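Hypothetical protein (Chromobacterium violaceum, PDB 2O3I) is of unknown function but belongs to the DUF917 family, combining the N-terminal and C-terminal domains of S-Me-THD-like proteins. Local coordinates at residues A66-P71 with Q189-I194; N75-P80 with A159-L164; P139-L144 with L206-M211. The protein carries 2 engineered substitutions. All coordinates share one frame; numbering follows the deposited sequence.

Overall arrangement
All three contacts gather around the large mixed sheet, at strand 61-69, its antiparallel neighbour 203-211 and the hairpin loop after strand 156-159. Interaction 1 sits between the others, its centre about 13 Å from that of interaction 2 and about 12 Å from that of interaction 3; those two are about 20 Å apart and do not touch. Along the chain the segments run 66-71, 75-80, 139-144, 159-164, 189-194, 206-211, so that interaction 3 interleaves with both others. Tyr67 OH hydrogen-bonds to Glu161 OE2, and the Ala66 backbone pairs with that of Leu206, tying interaction 1 to each of the others. Interactions 1 and 3 each join the N-terminal and C-terminal family regions, whose strands 61-69 and 203-211 pair in one sheet.

Interaction 1 of 3, residues A66-P71 with Q189-I194; sequences AYMGAP and QMLRPI
Met68, a selenomethionine on strand 61-69, lays its side chain against Leu191 and Arg192 of helix 183-194, a helix-on-sheet packing at the C-terminal end of an inner strand of the large mixed sheet. The short segment axes come within 8.6 Å and lie at 75°; they cross steeply, and on the strand side Met68 carries nearly all of the contact. Met68 points its CB toward the helix and runs straight out: CG stands anti to the backbone N (chi1 179°), and the chain turns only at the last torsion. Its SE rests 4.0 Å from Leu191 CB, the two side chains crossing at about a right angle. Leu195 adds to the apolar surroundings of Met68, while Leu191 also packs on Leu158 of strand 156-159.

Arg192 is the solvent-exposed partner. Its CB does not point at the strand, but an extended run from CG to NE carries the guanidinium out to the strand. The group is turned flat onto the methionine: Met68 CE sits over the centre of one face, 3.8 Å above the plane. NH1 also lies 3.7 Å from Met68 CG, so the cationic group rests on the selenomethionine chain. Its polar partner is Glu188, one turn earlier in the same helix, which forms a salt bridge with NH2 and would hold the guanidinium in this orientation. Gly69 follows with backbone angles at which a CB would be jammed against the carbonyl O of Met68. Its N faces the guanidinium edge near the plane, 4.5 Å from Arg192 NH1, an approach without a bond.

Interaction 2 of 3, residues N75-P80 with A159-L164; sequences NQVQWP and AGESGL
Glu161, in the loop of a beta-hairpin, reaches across to Val77, Trp79 and Pro80, the loop that leads into helix 81-96. Van der Waals contact is slight: Val77 points its CB toward Glu161, and its methyl CG1, anti to the backbone N (chi1 -179°), abuts a carboxylate oxygen, 4.1 Å from Glu161 OE1. The rest of this valine is packed elsewhere, on Leu34 of helix 28-35 and on Phe203 of strand 203-211, which Glu161 also touches. Trp79 turns the end of its side chain away, where its ring meets that of Tyr43 with the planes at about 45°.

The close polar approach is not a bond. Glu161 OE1 and Trp79 O stand 3.2 Å apart, both acceptors, and Pro80 C lies 4.4 Å from the same oxygen. The glutamate chain bends at chi2 (-66°), which folds the carboxylate into this place rather than letting it run out straight.

Hydrogen bonds from around the contact hold it there. Glu161 OE2 receives Gly82 N, at the start of helix 81-96, and is bonded to Tyr67 OH; OE1 too has a hydrogen bond just outside the two segments, and the backbone O of Glu161 takes Asn81 ND2. The positive end of the helix dipole would probably steady the carboxylate's negative charge, offsetting the unfavourable nearness of the Trp79 carbonyl. Within the loop 159-164, Gly160 N donates to Leu164 O at 2.7 Å, closing the turn between antiparallel strands 156-159 and 165-171.

With Pro80 at the N-cap position and Glu161 bound to the amide of Gly82, the arrangement is that of a helix N-terminus met by an acidic side chain from a hairpin loop, here at the rim of the mixed sheet.

Interaction 3 of 3, residues P139-L144 with L206-M211; sequences PSLPML and LAMWMM
Leu141, in the short 3-10 turn 141-143, projects into the angle between Met208 and Trp209 of strand 203-211. Its CB begins the contact, 4.0 Å from Trp209 CH2. The side chain then forks at CG, which stands beside the backbone N (chi1 -58°), and the two methyls part company. CD1 goes to Met208, a selenomethionine, and meets CE at 3.9 Å, the two chains reaching toward each other tip to tip. CD2 goes to the indole and lies 3.9 Å from Trp209 CH2, with CZ3 almost as near.

Trp209 has positive phi and psi, a left-handed conformation at which Met208 and Trp209 both direct CB toward the turn. Met208 bends back over its neighbour, placing CE 3.6 Å above the centre of the ring, a Met-aromatic contact that puts the same methyl against Leu141. Leu144, at the N-cap position of helix 145-148, adds CD1 at 3.8 Å from Trp209 CZ3. Tyr146 of that helix stacks on the indole. Beside the ring edge, near its plane, Leu141 O comes within 3.8 Å of CH2, but this oxygen is already taken by Leu144 N in the 3-10 turn.

Every touching residue is buried, and the side chains that meet are hydrocarbon, selenium and aromatic carbon; cohesion probably comes mainly from dispersion and the exclusion of water.

Interaction 1 of 3, residues A66-P71 with Q189-I194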
ATOM      1  N   ALA A  66     -10.730   6.449 -13.206  1.00 22.70           N
ATOM      2  CA  ALA A  66     -11.932   6.217 -12.415  1.00 23.55           C
ATOM      3  C   ALA A  66     -11.809   6.650 -10.959  1.00 24.47           C
ATOM      4  O   ALA A  66     -10.794   7.206 -10.529  1.00 24.98           O
ATOM      5  CB  ALA A  66     -12.305   4.734 -12.464  1.00 21.88           C
ATOM      6  N   TYR A  67     -12.878   6.402 -10.218  1.00 25.06           N
ATOM      7  CA  TYR A  67     -12.922   6.681  -8.796  1.00 27.42           C
ATOM      8  C   TYR A  67     -12.879   5.290  -8.171  1.00 27.64           C
ATOM      9  O   TYR A  67     -13.406   4.333  -8.732  1.00 25.11           O
ATOM     10  CB  TYR A  67     -14.226   7.396  -8.422  1.00 28.22           C
ATOM     11  CG  TYR A  67     -14.065   8.866  -8.113  1.00 28.29           C
ATOM     12  CD1 TYR A  67     -14.892   9.815  -8.714  1.00 28.36           C
ATOM     13  CD2 TYR A  67     -13.111   9.309  -7.201  1.00 29.04           C
ATOM     14  CE1 TYR A  67     -14.777  11.166  -8.418  1.00 27.77           C
ATOM     15  CE2 TYR A  67     -12.986  10.668  -6.891  1.00 28.96           C
ATOM     16  CZ  TYR A  67     -13.825  11.590  -7.506  1.00 29.51           C
ATOM     17  OH  TYR A  67     -13.720  12.930  -7.206  1.00 28.29           O
HETATM   18  N   MSE A  68     -12.230   5.180  -7.020  1.00 31.98           N
HETATM   19  CA  MSE A  68     -12.103   3.904  -6.322  1.00 35.19           C
HETATM   20  C   MSE A  68     -12.258   4.156  -4.815  1.00 35.33           C
HETATM   21  O   MSE A  68     -11.886   5.221  -4.310  1.00 30.93           O
HETATM   22  CB  MSE A  68     -10.725   3.292  -6.634  1.00 37.22           C
HETATM   23  CG  MSE A  68     -10.422   1.957  -5.962  1.00 43.07           C
HETATM   24 SE   MSE A  68      -8.567   1.377  -6.246  1.00 49.79          SE
HETATM   25  CE  MSE A  68      -8.898  -0.340  -7.071  1.00 48.39           C
ATOM     26  N   GLY A  69     -12.825   3.187  -4.103  1.00 36.73           N
ATOM     27  CA  GLY A  69     -12.996   3.346  -2.670  1.00 39.83           C
ATOM     28  C   GLY A  69     -14.415   3.183  -2.164  1.00 42.66           C
ATOM     29  O   GLY A  69     -15.283   2.652  -2.861  1.00 42.39           O
ATOM     30  N   ALA A  70     -14.645   3.655  -0.940  1.00 45.39           N
ATOM     31  CA  ALA A  70     -15.948   3.573  -0.285  1.00 47.44           C
ATOM     32  C   ALA A  70     -16.989   4.521  -0.884  1.00 49.78           C
ATOM     33  O   ALA A  70     -16.750   5.724  -1.000  1.00 48.80           O
ATOM     34  CB  ALA A  70     -15.788   3.866   1.199  1.00 47.62           C
ATOM     35  N   PRO A  71     -18.162   3.986  -1.270  1.00 52.62           N
ATOM     36  CA  PRO A  71     -19.225   4.813  -1.852  1.00 53.38           C
ATOM     37  C   PRO A  71     -19.644   5.956  -0.934  1.00 53.15           C
ATOM     38  O   PRO A  71     -19.970   7.044  -1.400  1.00 53.34           O
ATOM     39  CB  PRO A  71     -20.351   3.812  -2.084  1.00 53.44           C
ATOM     40  CG  PRO A  71     -19.602   2.562  -2.431  1.00 54.36           C
ATOM     41  CD  PRO A  71     -18.508   2.554  -1.374  1.00 54.53           C
ATOM     42  N   GLN A 189      -5.111  -5.427  -4.638  1.00 33.00           N
ATOM     43  CA  GLN A 189      -4.949  -5.735  -3.221  1.00 34.72           C
ATOM     44  C   GLN A 189      -4.105  -4.690  -2.512  1.00 33.98           C
ATOM     45  O   GLN A 189      -4.244  -4.477  -1.315  1.00 32.57           O
ATOM     46  CB  GLN A 189      -4.299  -7.104  -3.048  1.00 34.98           C
ATOM     47  CG  GLN A 189      -5.222  -8.265  -3.337  1.00 38.27           C
ATOM     48  CD  GLN A 189      -4.502  -9.593  -3.297  1.00 38.72           C
ATOM     49  OE1 GLN A 189      -5.105 -10.641  -3.514  1.00 42.69           O
ATOM     50  NE2 GLN A 189      -3.206  -9.556  -3.022  1.00 39.49           N
HETATM   51  N   MSE A 190      -3.227  -4.035  -3.259  1.00 36.12           N
HETATM   52  CA  MSE A 190      -2.360  -3.022  -2.678  1.00 37.99           C
HETATM   53  C   MSE A 190      -2.906  -1.603  -2.798  1.00 38.64           C
HETATM   54  O   MSE A 190      -2.620  -0.750  -1.954  1.00 38.22           O
HETATM   55  CB  MSE A 190      -0.979  -3.101  -3.316  1.00 37.82           C
HETATM   56  CG  MSE A 190      -0.304  -4.432  -3.085  1.00 40.69           C
HETATM   57 SE   MSE A 190       1.425  -4.512  -3.910  1.00 43.78          SE
HETATM   58  CE  MSE A 190       1.971  -6.270  -3.316  1.00 42.28           C
ATOM     59  N   LEU A 191      -3.699  -1.360  -3.837  1.00 38.75           N
ATOM     60  CA  LEU A 191      -4.269  -0.040  -4.064  1.00 39.79           C
ATOM     61  C   LEU A 191      -5.343   0.315  -3.045  1.00 41.45           C
ATOM     62  O   LEU A 191      -5.325   1.401  -2.462  1.00 41.61           O
ATOM     63  CB  LEU A 191      -4.863   0.047  -5.473  1.00 38.69           C
ATOM     64  CG  LEU A 191      -3.909  -0.031  -6.669  1.00 36.36           C
ATOM     65  CD1 LEU A 191      -4.719  -0.077  -7.947  1.00 37.56           C
ATOM     66  CD2 LEU A 191      -2.979   1.163  -6.682  1.00 35.85           C
ATOM     67  N   ARG A 192      -6.273  -0.603  -2.822  1.00 42.34           N
ATOM     68  CA  ARG A 192      -7.367  -0.345  -1.896  1.00 44.45           C
ATOM     69  C   ARG A 192      -6.959   0.025  -0.467  1.00 43.06           C
ATOM     70  O   ARG A 192      -7.546   0.923   0.133  1.00 43.55           O
ATOM     71  CB  ARG A 192      -8.337  -1.535  -1.895  1.00 47.23           C
ATOM     72  CG  ARG A 192      -9.038  -1.743  -3.244  1.00 51.15           C
ATOM     73  CD  ARG A 192     -10.092  -2.848  -3.186  1.00 54.03           C
ATOM     74  NE  ARG A 192     -10.691  -3.132  -4.491  1.00 56.07           N
ATOM     75  CZ  ARG A 192     -11.510  -2.314  -5.149  1.00 57.02           C
ATOM     76  NH1 ARG A 192     -11.848  -1.140  -4.631  1.00 57.99           N
ATOM     77  NH2 ARG A 192     -11.988  -2.669  -6.333  1.00 58.29           N
ATOM     78  N   PRO A 193      -5.955  -0.656   0.105  1.00 42.50           N
ATOM     79  CA  PRO A 193      -5.566  -0.294   1.474  1.00 41.35           C
ATOM     80  C   PRO A 193      -4.974   1.112   1.568  1.00 40.40           C
ATOM     81  O   PRO A 193      -5.168   1.815   2.560  1.00 39.98           O
ATOM     82  CB  PRO A 193      -4.556  -1.379   1.841  1.00 41.54           C
ATOM     83  CG  PRO A 193      -5.043  -2.559   1.058  1.00 41.10           C
ATOM     84  CD  PRO A 193      -5.350  -1.941  -0.285  1.00 41.62           C
ATOM     85  N   ILE A 194      -4.250   1.510   0.528  1.00 39.37           N
ATOM     86  CA  ILE A 194      -3.631   2.827   0.478  1.00 38.16           C
ATOM     87  C   ILE A 194      -4.698   3.913   0.578  1.00 39.23           C
ATOM     88  O   ILE A 194      -4.466   4.973   1.156  1.00 39.37           O
ATOM     89  CB  ILE A 194      -2.820   2.995  -0.829  1.00 36.73           C
ATOM     90  CG1 ILE A 194      -1.603   2.066  -0.792  1.00 35.05           C
ATOM     91  CG2 ILE A 194      -2.395   4.444  -1.011  1.00 36.49           C
ATOM     92  CD1 ILE A 194      -0.834   1.997  -2.075  1.00 31.57           C
TER

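Interaction 2 of 3, residues N75-P80 with A159-L164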
ATOM      1  N   ASN A  75     -19.995   9.562  -2.526  1.00 50.53           N
ATOM      2  CA  ASN A  75     -21.298  10.219  -2.640  1.00 50.54           C
ATOM      3  C   ASN A  75     -21.241  11.681  -2.201  1.00 49.00           C
ATOM      4  O   ASN A  75     -22.224  12.403  -2.321  1.00 49.36           O
ATOM      5  CB  ASN A  75     -22.361   9.504  -1.791  1.00 52.13           C
ATOM      6  CG  ASN A  75     -22.927   8.265  -2.469  1.00 54.15           C
ATOM      7  OD1 ASN A  75     -23.359   8.313  -3.621  1.00 55.36           O
ATOM      8  ND2 ASN A  75     -22.939   7.151  -1.748  1.00 54.69           N
ATOM      9  N   GLN A  76     -20.092  12.116  -1.697  1.00 48.31           N
ATOM     10  CA  GLN A  76     -19.941  13.488  -1.223  1.00 48.95           C
ATOM     11  C   GLN A  76     -19.190  14.383  -2.200  1.00 47.56           C
ATOM     12  O   GLN A  76     -19.192  15.608  -2.068  1.00 47.43           O
ATOM     13  CB  GLN A  76     -19.212  13.488   0.122  1.00 52.00           C
ATOM     14  CG  GLN A  76     -19.907  12.679   1.210  1.00 56.22           C
ATOM     15  CD  GLN A  76     -19.100  12.631   2.497  1.00 60.19           C
ATOM     16  OE1 GLN A  76     -18.708  13.673   3.033  1.00 62.04           O
ATOM     17  NE2 GLN A  76     -18.848  11.421   3.001  1.00 60.65           N
ATOM     18  N   VAL A  77     -18.551  13.767  -3.185  1.00 46.35           N
ATOM     19  CA  VAL A  77     -17.781  14.500  -4.177  1.00 43.97           C
ATOM     20  C   VAL A  77     -18.657  15.350  -5.093  1.00 41.53           C
ATOM     21  O   VAL A  77     -19.755  14.945  -5.467  1.00 40.35           O
ATOM     22  CB  VAL A  77     -16.950  13.527  -5.027  1.00 44.70           C
ATOM     23  CG1 VAL A  77     -16.127  14.291  -6.036  1.00 46.94           C
ATOM     24  CG2 VAL A  77     -16.045  12.707  -4.124  1.00 46.50           C
ATOM     25  N   GLN A  78     -18.157  16.537  -5.431  1.00 39.40           N
ATOM     26  CA  GLN A  78     -18.847  17.478  -6.309  1.00 38.07           C
ATOM     27  C   GLN A  78     -18.077  17.620  -7.622  1.00 37.24           C
ATOM     28  O   GLN A  78     -18.670  17.745  -8.691  1.00 36.59           O
ATOM     29  CB  GLN A  78     -18.956  18.852  -5.646  1.00 40.60           C
ATOM     30  CG  GLN A  78     -19.926  18.941  -4.484  1.00 43.17           C
ATOM     31  CD  GLN A  78     -21.360  18.701  -4.906  1.00 45.81           C
ATOM     32  OE1 GLN A  78     -21.811  17.557  -4.994  1.00 46.49           O
ATOM     33  NE2 GLN A  78     -22.085  19.783  -5.185  1.00 45.98           N
ATOM     34  N   TRP A  79     -16.749  17.623  -7.528  1.00 36.37           N
ATOM     35  CA  TRP A  79     -15.883  17.728  -8.704  1.00 35.75           C
ATOM     36  C   TRP A  79     -14.904  16.550  -8.667  1.00 33.07           C
ATOM     37  O   TRP A  79     -14.484  16.123  -7.598  1.00 33.01           O
ATOM     38  CB  TRP A  79     -15.120  19.058  -8.697  1.00 37.15           C
ATOM     39  CG  TRP A  79     -15.989  20.233  -8.334  1.00 41.10           C
ATOM     40  CD1 TRP A  79     -16.391  20.602  -7.080  1.00 41.96           C
ATOM     41  CD2 TRP A  79     -16.596  21.161  -9.236  1.00 42.37           C
ATOM     42  NE1 TRP A  79     -17.211  21.700  -7.145  1.00 43.51           N
ATOM     43  CE2 TRP A  79     -17.356  22.065  -8.457  1.00 43.51           C
ATOM     44  CE3 TRP A  79     -16.576  21.316 -10.628  1.00 42.65           C
ATOM     45  CZ2 TRP A  79     -18.087  23.111  -9.021  1.00 43.01           C
ATOM     46  CZ3 TRP A  79     -17.303  22.355 -11.191  1.00 44.09           C
ATOM     47  CH2 TRP A  79     -18.050  23.240 -10.387  1.00 45.86           C
ATOM     48  N   PRO A  80     -14.539  16.004  -9.835  1.00 30.76           N
ATOM     49  CA  PRO A  80     -13.612  14.869  -9.875  1.00 29.44           C
ATOM     50  C   PRO A  80     -12.134  15.240  -9.769  1.00 28.31           C
ATOM     51  O   PRO A  80     -11.341  14.908 -10.650  1.00 25.24           O
ATOM     52  CB  PRO A  80     -13.944  14.223 -11.211  1.00 29.96           C
ATOM     53  CG  PRO A  80     -14.206  15.415 -12.071  1.00 29.07           C
ATOM     54  CD  PRO A  80     -15.057  16.308 -11.181  1.00 30.16           C
ATOM     55  N   ALA A 159      -4.996   9.447  -6.560  1.00 29.68           N
ATOM     56  CA  ALA A 159      -4.942  10.855  -6.198  1.00 30.30           C
ATOM     57  C   ALA A 159      -6.048  11.319  -5.262  1.00 30.25           C
ATOM     58  O   ALA A 159      -7.164  10.800  -5.292  1.00 30.25           O
ATOM     59  CB  ALA A 159      -4.945  11.697  -7.462  1.00 28.53           C
ATOM     60  N   GLY A 160      -5.709  12.302  -4.429  1.00 33.60           N
ATOM     61  CA  GLY A 160      -6.653  12.880  -3.484  1.00 35.52           C
ATOM     62  C   GLY A 160      -7.338  14.088  -4.100  1.00 37.65           C
ATOM     63  O   GLY A 160      -7.084  14.429  -5.257  1.00 37.37           O
ATOM     64  N   GLU A 161      -8.199  14.749  -3.333  1.00 40.18           N
ATOM     65  CA  GLU A 161      -8.930  15.911  -3.829  1.00 42.04           C
ATOM     66  C   GLU A 161      -8.191  17.237  -3.651  1.00 43.26           C
ATOM     67  O   GLU A 161      -8.555  18.245  -4.266  1.00 42.77           O
ATOM     68  CB  GLU A 161     -10.298  15.991  -3.140  1.00 43.05           C
ATOM     69  CG  GLU A 161     -11.201  14.785  -3.410  1.00 44.46           C
ATOM     70  CD  GLU A 161     -11.629  14.688  -4.870  1.00 46.58           C
ATOM     71  OE1 GLU A 161     -12.284  15.638  -5.362  1.00 45.79           O
ATOM     72  OE2 GLU A 161     -11.314  13.666  -5.524  1.00 44.06           O
ATOM     73  N   SER A 162      -7.151  17.235  -2.820  1.00 43.56           N
ATOM     74  CA  SER A 162      -6.380  18.449  -2.558  1.00 44.07           C
ATOM     75  C   SER A 162      -5.147  18.589  -3.450  1.00 44.12           C
ATOM     76  O   SER A 162      -4.903  19.651  -4.031  1.00 45.92           O
ATOM     77  CB  SER A 162      -5.957  18.489  -1.087  1.00 44.36           C
ATOM     78  OG  SER A 162      -5.222  17.326  -0.740  1.00 47.97           O
ATOM     79  N   GLY A 163      -4.372  17.518  -3.558  1.00 42.23           N
ATOM     80  CA  GLY A 163      -3.174  17.556  -4.374  1.00 41.33           C
ATOM     81  C   GLY A 163      -2.307  16.348  -4.100  1.00 40.13           C
ATOM     82  O   GLY A 163      -1.254  16.172  -4.707  1.00 41.75           O
ATOM     83  N   LEU A 164      -2.755  15.514  -3.171  1.00 39.02           N
ATOM     84  CA  LEU A 164      -2.034  14.301  -2.818  1.00 38.87           C
ATOM     85  C   LEU A 164      -2.081  13.307  -3.990  1.00 37.98           C
ATOM     86  O   LEU A 164      -3.146  13.028  -4.536  1.00 37.02           O
ATOM     87  CB  LEU A 164      -2.659  13.707  -1.547  1.00 39.85           C
ATOM     88  CG  LEU A 164      -2.306  12.337  -0.951  1.00 40.50           C
ATOM     89  CD1 LEU A 164      -3.098  11.278  -1.658  1.00 42.40           C
ATOM     90  CD2 LEU A 164      -0.820  12.069  -1.029  1.00 41.24           C
TER

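Interaction 3 of 3, residues P139-L144 with L206-M211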
ATOM      1  N   PRO A 139     -16.510  -6.896  -9.834  1.00 30.16           N
ATOM      2  CA  PRO A 139     -15.975  -6.707  -8.487  1.00 30.83           C
ATOM      3  C   PRO A 139     -14.467  -6.521  -8.401  1.00 31.00           C
ATOM      4  O   PRO A 139     -13.982  -5.929  -7.439  1.00 31.26           O
ATOM      5  CB  PRO A 139     -16.443  -7.960  -7.755  1.00 31.09           C
ATOM      6  CG  PRO A 139     -16.370  -8.991  -8.816  1.00 32.07           C
ATOM      7  CD  PRO A 139     -17.005  -8.275 -10.001  1.00 30.59           C
ATOM      8  N   SER A 140     -13.718  -7.035  -9.376  1.00 31.02           N
ATOM      9  CA  SER A 140     -12.267  -6.874  -9.329  1.00 31.73           C
ATOM     10  C   SER A 140     -11.589  -6.801 -10.698  1.00 30.28           C
ATOM     11  O   SER A 140     -12.101  -7.313 -11.687  1.00 31.88           O
ATOM     12  CB  SER A 140     -11.635  -7.978  -8.474  1.00 33.08           C
ATOM     13  OG  SER A 140     -11.409  -9.141  -9.231  1.00 40.86           O
ATOM     14  N   LEU A 141     -10.420  -6.166 -10.724  1.00 28.88           N
ATOM     15  CA  LEU A 141      -9.643  -5.922 -11.938  1.00 27.49           C
ATOM     16  C   LEU A 141      -9.361  -7.041 -12.942  1.00 27.15           C
ATOM     17  O   LEU A 141      -9.342  -6.789 -14.145  1.00 27.71           O
ATOM     18  CB  LEU A 141      -8.320  -5.251 -11.559  1.00 27.34           C
ATOM     19  CG  LEU A 141      -8.418  -3.927 -10.788  1.00 27.81           C
ATOM     20  CD1 LEU A 141      -7.014  -3.470 -10.418  1.00 27.70           C
ATOM     21  CD2 LEU A 141      -9.129  -2.864 -11.619  1.00 26.88           C
ATOM     22  N   PRO A 142      -9.114  -8.279 -12.483  1.00 26.98           N
ATOM     23  CA  PRO A 142      -8.844  -9.338 -13.471  1.00 26.91           C
ATOM     24  C   PRO A 142     -10.027  -9.714 -14.372  1.00 27.11           C
ATOM     25  O   PRO A 142      -9.876 -10.484 -15.324  1.00 26.34           O
ATOM     26  CB  PRO A 142      -8.374 -10.514 -12.606  1.00 27.21           C
ATOM     27  CG  PRO A 142      -9.037 -10.259 -11.273  1.00 26.83           C
ATOM     28  CD  PRO A 142      -8.877  -8.764 -11.111  1.00 26.79           C
HETATM   29  N   MSE A 143     -11.203  -9.179 -14.069  1.00 26.47           N
HETATM   30  CA  MSE A 143     -12.381  -9.480 -14.868  1.00 27.44           C
HETATM   31  C   MSE A 143     -12.549  -8.489 -16.014  1.00 25.32           C
HETATM   32  O   MSE A 143     -13.457  -8.626 -16.828  1.00 24.26           O
HETATM   33  CB  MSE A 143     -13.633  -9.523 -13.976  1.00 28.59           C
HETATM   34  CG  MSE A 143     -13.800 -10.871 -13.263  1.00 34.92           C
HETATM   35 SE   MSE A 143     -14.872 -10.880 -11.632  1.00 44.47          SE
HETATM   36  CE  MSE A 143     -13.430 -10.811 -10.354  1.00 36.97           C
ATOM     37  N   LEU A 144     -11.665  -7.497 -16.076  1.00 22.94           N
ATOM     38  CA  LEU A 144     -11.707  -6.509 -17.151  1.00 23.23           C
ATOM     39  C   LEU A 144     -10.778  -6.963 -18.270  1.00 20.98           C
ATOM     40  O   LEU A 144      -9.739  -7.568 -18.007  1.00 21.08           O
ATOM     41  CB  LEU A 144     -11.270  -5.134 -16.643  1.00 21.63           C
ATOM     42  CG  LEU A 144     -12.148  -4.531 -15.548  1.00 21.80           C
ATOM     43  CD1 LEU A 144     -11.615  -3.164 -15.161  1.00 18.77           C
ATOM     44  CD2 LEU A 144     -13.585  -4.423 -16.049  1.00 21.08           C
ATOM     45  N   LEU A 206      -8.176   7.120  -9.671  1.00 23.53           N
ATOM     46  CA  LEU A 206      -7.247   6.100 -10.143  1.00 24.14           C
ATOM     47  C   LEU A 206      -6.966   6.261 -11.627  1.00 23.37           C
ATOM     48  O   LEU A 206      -7.861   6.563 -12.417  1.00 25.54           O
ATOM     49  CB  LEU A 206      -7.811   4.699  -9.887  1.00 21.95           C
ATOM     50  CG  LEU A 206      -7.133   3.522 -10.601  1.00 21.57           C
ATOM     51  CD1 LEU A 206      -5.705   3.343 -10.094  1.00 20.16           C
ATOM     52  CD2 LEU A 206      -7.951   2.260 -10.365  1.00 19.68           C
ATOM     53  N   ALA A 207      -5.709   6.063 -11.996  1.00 23.83           N
ATOM     54  CA  ALA A 207      -5.296   6.143 -13.387  1.00 25.26           C
ATOM     55  C   ALA A 207      -4.266   5.038 -13.586  1.00 26.25           C
ATOM     56  O   ALA A 207      -3.195   5.045 -12.965  1.00 24.44           O
ATOM     57  CB  ALA A 207      -4.686   7.513 -13.693  1.00 26.31           C
HETATM   58  N   MSE A 208      -4.602   4.077 -14.440  1.00 25.89           N
HETATM   59  CA  MSE A 208      -3.705   2.960 -14.707  1.00 26.98           C
HETATM   60  C   MSE A 208      -3.941   2.402 -16.106  1.00 26.16           C
HETATM   61  O   MSE A 208      -4.812   2.881 -16.840  1.00 24.36           O
HETATM   62  CB  MSE A 208      -3.901   1.857 -13.649  1.00 26.52           C
HETATM   63  CG  MSE A 208      -5.297   1.236 -13.609  1.00 29.67           C
HETATM   64 SE   MSE A 208      -5.508  -0.010 -12.129  1.00 35.19          SE
HETATM   65  CE  MSE A 208      -4.614  -1.549 -12.891  1.00 32.15           C
ATOM     66  N   TRP A 209      -3.151   1.398 -16.473  1.00 25.37           N
ATOM     67  CA  TRP A 209      -3.267   0.766 -17.781  1.00 25.86           C
ATOM     68  C   TRP A 209      -3.050   1.731 -18.958  1.00 24.75           C
ATOM     69  O   TRP A 209      -3.830   1.768 -19.917  1.00 22.89           O
ATOM     70  CB  TRP A 209      -4.627   0.055 -17.902  1.00 25.09           C
ATOM     71  CG  TRP A 209      -4.667  -1.297 -17.206  1.00 26.59           C
ATOM     72  CD1 TRP A 209      -3.679  -2.243 -17.202  1.00 27.29           C
ATOM     73  CD2 TRP A 209      -5.767  -1.870 -16.488  1.00 24.99           C
ATOM     74  NE1 TRP A 209      -4.095  -3.367 -16.536  1.00 27.61           N
ATOM     75  CE2 TRP A 209      -5.373  -3.169 -16.086  1.00 26.63           C
ATOM     76  CE3 TRP A 209      -7.050  -1.414 -16.148  1.00 24.50           C
ATOM     77  CZ2 TRP A 209      -6.213  -4.023 -15.360  1.00 24.77           C
ATOM     78  CZ3 TRP A 209      -7.891  -2.264 -15.424  1.00 26.09           C
ATOM     79  CH2 TRP A 209      -7.467  -3.554 -15.039  1.00 26.00           C
HETATM   80  N   MSE A 210      -1.985   2.516 -18.877  1.00 23.56           N
HETATM   81  CA  MSE A 210      -1.650   3.437 -19.955  1.00 25.75           C
HETATM   82  C   MSE A 210      -1.417   2.584 -21.205  1.00 26.12           C
HETATM   83  O   MSE A 210      -0.758   1.544 -21.140  1.00 23.25           O
HETATM   84  CB  MSE A 210      -0.387   4.219 -19.607  1.00 26.95           C
HETATM   85  CG  MSE A 210      -0.549   5.184 -18.447  1.00 29.44           C
HETATM   86 SE   MSE A 210       1.116   6.102 -18.045  1.00 39.28          SE
HETATM   87  CE  MSE A 210       1.816   4.841 -16.749  1.00 35.81           C
HETATM   88  N   MSE A 211      -1.959   3.017 -22.341  1.00 26.26           N
HETATM   89  CA  MSE A 211      -1.812   2.248 -23.572  1.00 28.12           C
HETATM   90  C   MSE A 211      -1.485   3.075 -24.811  1.00 29.18           C
HETATM   91  O   MSE A 211      -1.888   4.236 -24.936  1.00 29.09           O
HETATM   92  CB  MSE A 211      -3.099   1.460 -23.852  1.00 27.95           C
HETATM   93  CG  MSE A 211      -3.525   0.518 -22.727  1.00 34.24           C
HETATM   94 SE   MSE A 211      -5.398  -0.021 -22.872  1.00 37.02          SE
HETATM   95  CE  MSE A 211      -5.345  -1.654 -21.907  1.00 41.93           C
TER